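PDB 3E7Q: transcriptional regulator from Pseudomonas aeruginosa, which probably binds DNA at regulatory sequences through an N-terminal helix-turn-helix and represses transcription, as expected of a TetR-family regulator. Local coordinates for residues B[64-69]-B[111-116]; B[79-84]-B[93-98]; B[168-173]-B[191-196]. All coordinates share one frame; numbering follows the deposited sequence.

Interaction 1 of 3, residues B[64-69]-B[111-116]; sequences EAYLAV and DAWLAF
Helices 64-69 and 111-116 cross steeply, their N-to-C directions 127° apart and their axes 10.9 Å apart at closest approach. The backbones come nearest at Y66 and F116, whose CA atoms are 6.8 Å apart. No hydrogen bond spans the gap, so the contact rests on aromatic and aliphatic packing.

Its centre is an offset stack of the rings of Y66 and F116, nearly parallel with planes 11° apart. Y66 has CG anti to its backbone N, while F116 has CG anti to its carbonyl carbon, and the two side chains run past each other in opposite directions. Each ring therefore ends up over the base of the other residue: F116 CB sits 3.8 Å from the centroid of the Y66 ring, almost exactly on its normal, and Y66 CA lies over the F116 ring nearer its rim. Both are CH-pi contacts flanking the stack, whose closest atoms are Y66 CD1 and F116 CD2 at 3.6 Å. The other face of the F116 ring has the carbonyl O of A112, one helical turn back, above its rim. W113 meets the edge of the Y66 ring, with its CZ3 4.0 Å from Y66 CE1. On the indole's benzo side V69 CG1, anti to its own backbone N, presses to 3.4 Å from W113 CZ2.

The Y66 hydroxyl is satisfied by a hydrogen bond with H130 ND1, which ties the stack to helix 124-152. F116 also touches L24 and L27 of helix 12-34, which comes just before the predicted helix-turn-helix (36-55). This is the buried junction typical of the all-helical TetR fold, where the DNA-binding part meets the larger C-terminal helical domain.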
# COMPACT_ATOMS: atom_id res chain seq x y z
N GLU B 64 13.31 10.91 -11.08
CA GLU B 64 13.98 11.93 -10.24
C GLU B 64 13.16 12.36 -9.01
O GLU B 64 13.71 12.50 -7.90
CB GLU B 64 14.32 13.19 -11.02
CG GLU B 64 15.74 13.30 -11.61
CD GLU B 64 16.88 13.13 -10.59
OE1 GLU B 64 17.39 14.14 -10.01
OE2 GLU B 64 17.32 11.96 -10.43
N ALA B 65 11.87 12.61 -9.20
CA ALA B 65 10.96 12.87 -8.06
C ALA B 65 10.90 11.70 -7.04
O ALA B 65 10.88 11.95 -5.82
CB ALA B 65 9.58 13.22 -8.53
N TYR B 66 10.83 10.47 -7.56
CA TYR B 66 10.79 9.26 -6.76
C TYR B 66 12.06 9.17 -5.92
O TYR B 66 11.99 8.96 -4.75
CB TYR B 66 10.64 8.00 -7.67
CG TYR B 66 10.21 6.66 -7.00
CD1 TYR B 66 9.91 6.55 -5.65
CD2 TYR B 66 10.07 5.54 -7.76
CE1 TYR B 66 9.52 5.36 -5.09
CE2 TYR B 66 9.66 4.34 -7.23
CZ TYR B 66 9.38 4.24 -5.89
OH TYR B 66 9.00 3.03 -5.36
N LEU B 67 13.21 9.40 -6.54
CA LEU B 67 14.49 9.40 -5.86
C LEU B 67 14.65 10.44 -4.77
O LEU B 67 15.26 10.17 -3.72
CB LEU B 67 15.64 9.56 -6.87
CG LEU B 67 16.27 8.26 -7.33
CD1 LEU B 67 17.13 8.45 -8.58
CD2 LEU B 67 17.10 7.58 -6.16
N ALA B 68 14.17 11.66 -5.05
CA ALA B 68 14.13 12.74 -4.09
C ALA B 68 13.25 12.34 -2.91
O ALA B 68 13.65 12.52 -1.79
CB ALA B 68 13.62 14.04 -4.73
N VAL B 69 12.08 11.77 -3.16
CA VAL B 69 11.11 11.55 -2.09
C VAL B 69 11.64 10.44 -1.14
O VAL B 69 11.72 10.65 0.11
CB VAL B 69 9.71 11.24 -2.65
CG1 VAL B 69 8.85 10.60 -1.64
CG2 VAL B 69 9.01 12.49 -3.14
N ASP B 111 -0.76 10.37 -2.51
CA ASP B 111 -1.06 10.38 -3.93
C ASP B 111 0.19 10.18 -4.79
O ASP B 111 0.12 9.54 -5.86
CB ASP B 111 -1.74 11.71 -4.35
CG ASP B 111 -2.63 12.33 -3.23
OD1 ASP B 111 -3.85 12.57 -3.55
OD2 ASP B 111 -2.12 12.61 -2.09
N ALA B 112 1.31 10.75 -4.33
CA ALA B 112 2.58 10.67 -5.04
C ALA B 112 3.12 9.23 -5.02
O ALA B 112 3.46 8.69 -6.05
CB ALA B 112 3.60 11.62 -4.43
N TRP B 113 3.15 8.62 -3.85
CA TRP B 113 3.55 7.20 -3.73
C TRP B 113 2.67 6.26 -4.54
O TRP B 113 3.18 5.33 -5.18
CB TRP B 113 3.54 6.77 -2.27
CG TRP B 113 4.59 7.38 -1.56
CD1 TRP B 113 4.57 8.61 -0.93
CD2 TRP B 113 5.92 6.86 -1.41
NE1 TRP B 113 5.79 8.87 -0.37
CE2 TRP B 113 6.64 7.82 -0.64
CE3 TRP B 113 6.56 5.68 -1.83
CZ2 TRP B 113 7.99 7.64 -0.27
CZ3 TRP B 113 7.90 5.49 -1.48
CH2 TRP B 113 8.61 6.46 -0.70
N LEU B 114 1.37 6.53 -4.54
CA LEU B 114 0.46 5.72 -5.29
C LEU B 114 0.77 5.76 -6.82
O LEU B 114 0.75 4.76 -7.51
CB LEU B 114 -0.96 6.12 -4.97
CG LEU B 114 -1.55 5.77 -3.60
CD1 LEU B 114 -2.94 6.38 -3.58
CD2 LEU B 114 -1.65 4.32 -3.37
N ALA B 115 1.14 6.94 -7.29
CA ALA B 115 1.52 7.16 -8.67
C ALA B 115 2.87 6.48 -8.99
O ALA B 115 3.00 5.88 -10.06
CB ALA B 115 1.55 8.69 -8.98
N PHE B 116 3.85 6.56 -8.07
CA PHE B 116 5.15 5.85 -8.26
C PHE B 116 5.01 4.33 -8.35
O PHE B 116 5.60 3.64 -9.19
CB PHE B 116 6.10 6.15 -7.09
CG PHE B 116 6.49 7.62 -6.92
CD1 PHE B 116 6.76 8.44 -7.99
CD2 PHE B 116 6.67 8.13 -5.64
CE1 PHE B 116 7.16 9.75 -7.82
CE2 PHE B 116 7.06 9.43 -5.45
CZ PHE B 116 7.30 10.25 -6.58

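Interaction 2 of 3, residues B[79-84]-B[93-98]; sequences GAIDTA and SAFFEA
F95 brings the flat group here, and I81 meets it obliquely at one corner of the ring: I81 CD1 is 3.5 Å from F95 CD1, with I81 CG1 a little farther. The two side chains lie alongside each other and point the same way. F95 has CG anti to its backbone N, whereas I81 carries CG1 anti to the carbonyl carbon and extends on to CD1. L140 of helix 124-152 touches both residues, and L170 also packs against F95, so the buried F95 ring is held among leucines, while I81 is only partly covered.

Beside it the helices are joined by small residues. A80 and A94 have the nearest CA atoms, 5.5 Å apart, a separation that leaves room for little more than methyl groups. A94 CB sits 3.4 Å from the carbonyl O of A80 and 3.7 Å from A84 CB, so this one methyl bridges the last helical turn and the loop after it. One turn farther along, A98 CB meets A80 CB at 3.7 Å.

Helical geometry in the first segment ends at T83. Its OG1 donates to G79 O, 3.0 Å away and from above the carbonyl plane, while T83 N donates to that same oxygen; the double grip pins the final turn of helix 58-82.

No hydrogen bond or charge pair links the two segments. Methyl, ring and methyl-to-carbonyl packing holds them together, which implies that the close approach of the helices rests on the small size of the alanines, with the polar bonds confined to each segment or directed elsewhere.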
# COMPACT_ATOMS: atom_id res chain seq x y z
N GLY B 79 18.53 9.43 10.43
CA GLY B 79 18.77 10.44 11.45
C GLY B 79 18.24 9.98 12.80
O GLY B 79 18.91 10.13 13.82
N ALA B 80 17.02 9.43 12.78
CA ALA B 80 16.33 9.04 13.99
C ALA B 80 17.08 7.86 14.67
O ALA B 80 17.28 7.90 15.89
CB ALA B 80 14.89 8.72 13.70
N ILE B 81 17.54 6.88 13.88
CA ILE B 81 18.44 5.81 14.40
C ILE B 81 19.83 6.31 14.93
O ILE B 81 20.27 5.91 16.02
CB ILE B 81 18.60 4.67 13.38
CG1 ILE B 81 17.27 3.91 13.25
CG2 ILE B 81 19.72 3.72 13.76
CD1 ILE B 81 17.29 2.88 12.18
N ASP B 82 20.46 7.26 14.23
CA ASP B 82 21.80 7.74 14.59
C ASP B 82 21.88 8.59 15.84
O ASP B 82 22.96 8.66 16.46
CB ASP B 82 22.43 8.53 13.42
CG ASP B 82 22.79 7.62 12.25
OD1 ASP B 82 22.80 6.35 12.42
OD2 ASP B 82 23.06 8.17 11.14
N THR B 83 20.79 9.25 16.18
CA THR B 83 20.78 10.16 17.29
C THR B 83 19.98 9.58 18.47
O THR B 83 19.69 10.30 19.43
CB THR B 83 20.20 11.57 16.88
OG1 THR B 83 18.82 11.45 16.52
CG2 THR B 83 21.00 12.20 15.72
N ALA B 84 19.60 8.30 18.36
CA ALA B 84 18.95 7.60 19.44
C ALA B 84 20.03 6.98 20.35
O ALA B 84 21.10 6.62 19.84
CB ALA B 84 18.04 6.52 18.91
N SER B 93 12.57 2.25 18.50
CA SER B 93 11.57 3.21 18.99
C SER B 93 11.69 4.57 18.39
O SER B 93 10.70 5.19 18.12
CB SER B 93 11.63 3.37 20.51
OG SER B 93 11.53 2.09 21.04
N ALA B 94 12.91 5.03 18.19
CA ALA B 94 13.13 6.30 17.53
C ALA B 94 12.68 6.18 16.06
O ALA B 94 11.97 7.04 15.60
CB ALA B 94 14.59 6.75 17.65
N PHE B 95 13.07 5.12 15.35
CA PHE B 95 12.54 4.80 14.02
C PHE B 95 11.02 4.85 13.95
O PHE B 95 10.50 5.49 13.08
CB PHE B 95 13.01 3.43 13.56
CG PHE B 95 12.83 3.15 12.10
CD1 PHE B 95 13.91 3.27 11.20
CD2 PHE B 95 11.61 2.61 11.61
CE1 PHE B 95 13.74 2.96 9.82
CE2 PHE B 95 11.45 2.33 10.27
CZ PHE B 95 12.51 2.52 9.37
N PHE B 96 10.33 4.18 14.87
CA PHE B 96 8.85 4.17 14.92
C PHE B 96 8.28 5.57 15.12
O PHE B 96 7.39 5.99 14.38
CB PHE B 96 8.34 3.22 16.03
CG PHE B 96 8.84 1.76 15.87
CD1 PHE B 96 9.06 1.21 14.59
CD2 PHE B 96 9.06 0.97 16.98
CE1 PHE B 96 9.55 -0.05 14.45
CE2 PHE B 96 9.53 -0.33 16.85
CZ PHE B 96 9.76 -0.85 15.59
N GLU B 97 8.81 6.28 16.11
CA GLU B 97 8.44 7.69 16.32
C GLU B 97 8.62 8.56 15.08
O GLU B 97 7.70 9.27 14.69
CB GLU B 97 9.21 8.30 17.49
CG GLU B 97 8.82 7.69 18.84
CD GLU B 97 7.46 8.17 19.37
OE1 GLU B 97 6.87 9.16 18.83
OE2 GLU B 97 7.00 7.53 20.37
N ALA B 98 9.79 8.49 14.44
CA ALA B 98 9.97 9.23 13.18
C ALA B 98 8.92 8.82 12.13
O ALA B 98 8.36 9.68 11.42
CB ALA B 98 11.36 9.11 12.63

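Interaction 3 of 3, residues B[168-173]-B[191-196]; sequences ALLDGL and QICEAW
Helices 168-173 and 191-196 pack almost antiparallel, at 164°, in the C-terminal domain of a TetR-type fold, where the corresponding pair typically forms the dimer interface; here too the second subunit packs on both. Their axes come within 10.8 Å at closest approach, and branched side chains fill the space between them. L169, with CG anti to its backbone N (chi1 179°), splits its methyls: CD1 goes to I192 CG2, and CD2 lies 3.8 Å from W196 CB, near the start of the indole, the two side chains running past each other in opposite directions. L170 has CG anti to its carbonyl carbon and reaches in with CD2, 3.9 Å from C193 SG. Y137 of helix 124-152 and S99 also touch it. One turn after L169, L173 meets I192 and C193, and A168 of the second subunit packs against it. The thiol of C193 thus rests among leucine methyls, its SG 4.0 Å from L173 CD1, with F96 and F100 close by. L173 and I192 cross obliquely, and their tips meet with L173 CD2 3.9 Å from I192 CD1.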
# COMPACT_ATOMS: atom_id res chain seq x y z
N ALA B 168 6.86 -4.40 6.00
CA ALA B 168 5.51 -4.66 5.61
C ALA B 168 4.48 -4.05 6.59
O ALA B 168 3.53 -3.40 6.16
CB ALA B 168 5.30 -6.17 5.38
N LEU B 169 4.70 -4.21 7.89
CA LEU B 169 3.82 -3.68 8.92
C LEU B 169 3.75 -2.16 8.89
O LEU B 169 2.66 -1.59 8.95
CB LEU B 169 4.23 -4.13 10.30
CG LEU B 169 3.43 -3.64 11.55
CD1 LEU B 169 1.98 -4.06 11.44
CD2 LEU B 169 4.06 -4.16 12.86
N LEU B 170 4.91 -1.52 8.81
CA LEU B 170 5.07 -0.07 8.67
C LEU B 170 4.40 0.49 7.46
O LEU B 170 3.63 1.43 7.58
CB LEU B 170 6.56 0.34 8.67
CG LEU B 170 7.11 0.29 10.09
CD1 LEU B 170 8.63 -0.00 10.13
CD2 LEU B 170 6.75 1.61 10.73
N ASP B 171 4.65 -0.14 6.30
CA ASP B 171 3.98 0.20 5.03
C ASP B 171 2.49 0.16 5.13
O ASP B 171 1.80 1.10 4.67
CB ASP B 171 4.36 -0.78 3.90
CG ASP B 171 5.69 -0.49 3.28
OD1 ASP B 171 6.31 0.51 3.65
OD2 ASP B 171 6.17 -1.32 2.45
N GLY B 172 2.00 -0.98 5.61
CA GLY B 172 0.56 -1.23 5.81
C GLY B 172 -0.06 -0.19 6.69
O GLY B 172 -1.10 0.33 6.38
N LEU B 173 0.59 0.10 7.81
CA LEU B 173 0.12 1.14 8.72
C LEU B 173 0.17 2.55 8.15
O LEU B 173 -0.73 3.37 8.37
CB LEU B 173 0.93 1.08 10.02
CG LEU B 173 0.73 -0.17 10.91
CD1 LEU B 173 1.71 0.04 11.94
CD2 LEU B 173 -0.72 -0.33 11.47
N GLN B 191 2.70 2.05 19.07
CA GLN B 191 2.32 0.96 19.96
C GLN B 191 2.25 -0.38 19.24
O GLN B 191 2.73 -1.39 19.76
CB GLN B 191 0.96 1.28 20.63
CG GLN B 191 0.39 0.17 21.50
CD GLN B 191 -1.03 0.42 22.00
OE1 GLN B 191 -1.63 1.45 21.75
NE2 GLN B 191 -1.57 -0.55 22.73
N ILE B 192 1.63 -0.41 18.07
CA ILE B 192 1.58 -1.65 17.25
C ILE B 192 3.00 -2.14 16.88
O ILE B 192 3.31 -3.36 16.91
CB ILE B 192 0.70 -1.41 15.99
CG1 ILE B 192 -0.79 -1.33 16.40
CG2 ILE B 192 0.95 -2.48 14.92
CD1 ILE B 192 -1.76 -0.88 15.23
N CYS B 193 3.88 -1.19 16.59
CA CYS B 193 5.24 -1.56 16.19
C CYS B 193 6.06 -2.05 17.33
O CYS B 193 6.76 -3.05 17.18
CB CYS B 193 5.94 -0.41 15.49
SG CYS B 193 5.17 -0.03 13.90
N GLU B 194 5.96 -1.40 18.48
CA GLU B 194 6.59 -1.91 19.67
C GLU B 194 6.07 -3.28 20.02
O GLU B 194 6.82 -4.10 20.53
CB GLU B 194 6.35 -1.01 20.90
CG GLU B 194 6.81 0.40 20.81
CD GLU B 194 8.31 0.58 20.71
OE1 GLU B 194 9.09 -0.39 20.79
OE2 GLU B 194 8.74 1.74 20.56
N ALA B 195 4.77 -3.49 19.81
CA ALA B 195 4.15 -4.79 20.15
C ALA B 195 4.70 -5.93 19.29
O ALA B 195 4.82 -7.09 19.75
CB ALA B 195 2.64 -4.72 20.08
N TRP B 196 5.01 -5.60 18.04
CA TRP B 196 5.66 -6.53 17.15
C TRP B 196 7.06 -6.97 17.63
O TRP B 196 7.43 -8.14 17.57
CB TRP B 196 5.82 -5.85 15.78
CG TRP B 196 6.41 -6.70 14.75
CD1 TRP B 196 5.72 -7.49 13.92
CD2 TRP B 196 7.81 -6.87 14.40
NE1 TRP B 196 6.57 -8.13 13.06
CE2 TRP B 196 7.86 -7.79 13.34
CE3 TRP B 196 9.01 -6.34 14.87
CZ2 TRP B 196 9.05 -8.22 12.75
CZ3 TRP B 196 10.20 -6.76 14.28
CH2 TRP B 196 10.21 -7.68 13.21

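In the fold
Along the chain, interaction 2 falls between the two segments of interaction 1, and interaction 3 follows both. Interactions 1 and 2 share helix 58-82, using its early and final turns, with centres 23 Å apart; that helix runs from beside the DNA-binding part to the packing against helix 88-99. Interactions 2 and 3 have centres 15 Å apart and touch: S93 OG is probably hydrogen-bonded to E194 OE2, F96 packs on C193, and F95 on L170. They form one continuous packed region near the dimer contact. Interaction 1 lies apart toward the DNA-binding side, about 7 Å from interaction 3 at the nearest atoms, an arrangement consistent with a dimeric TetR-type regulator.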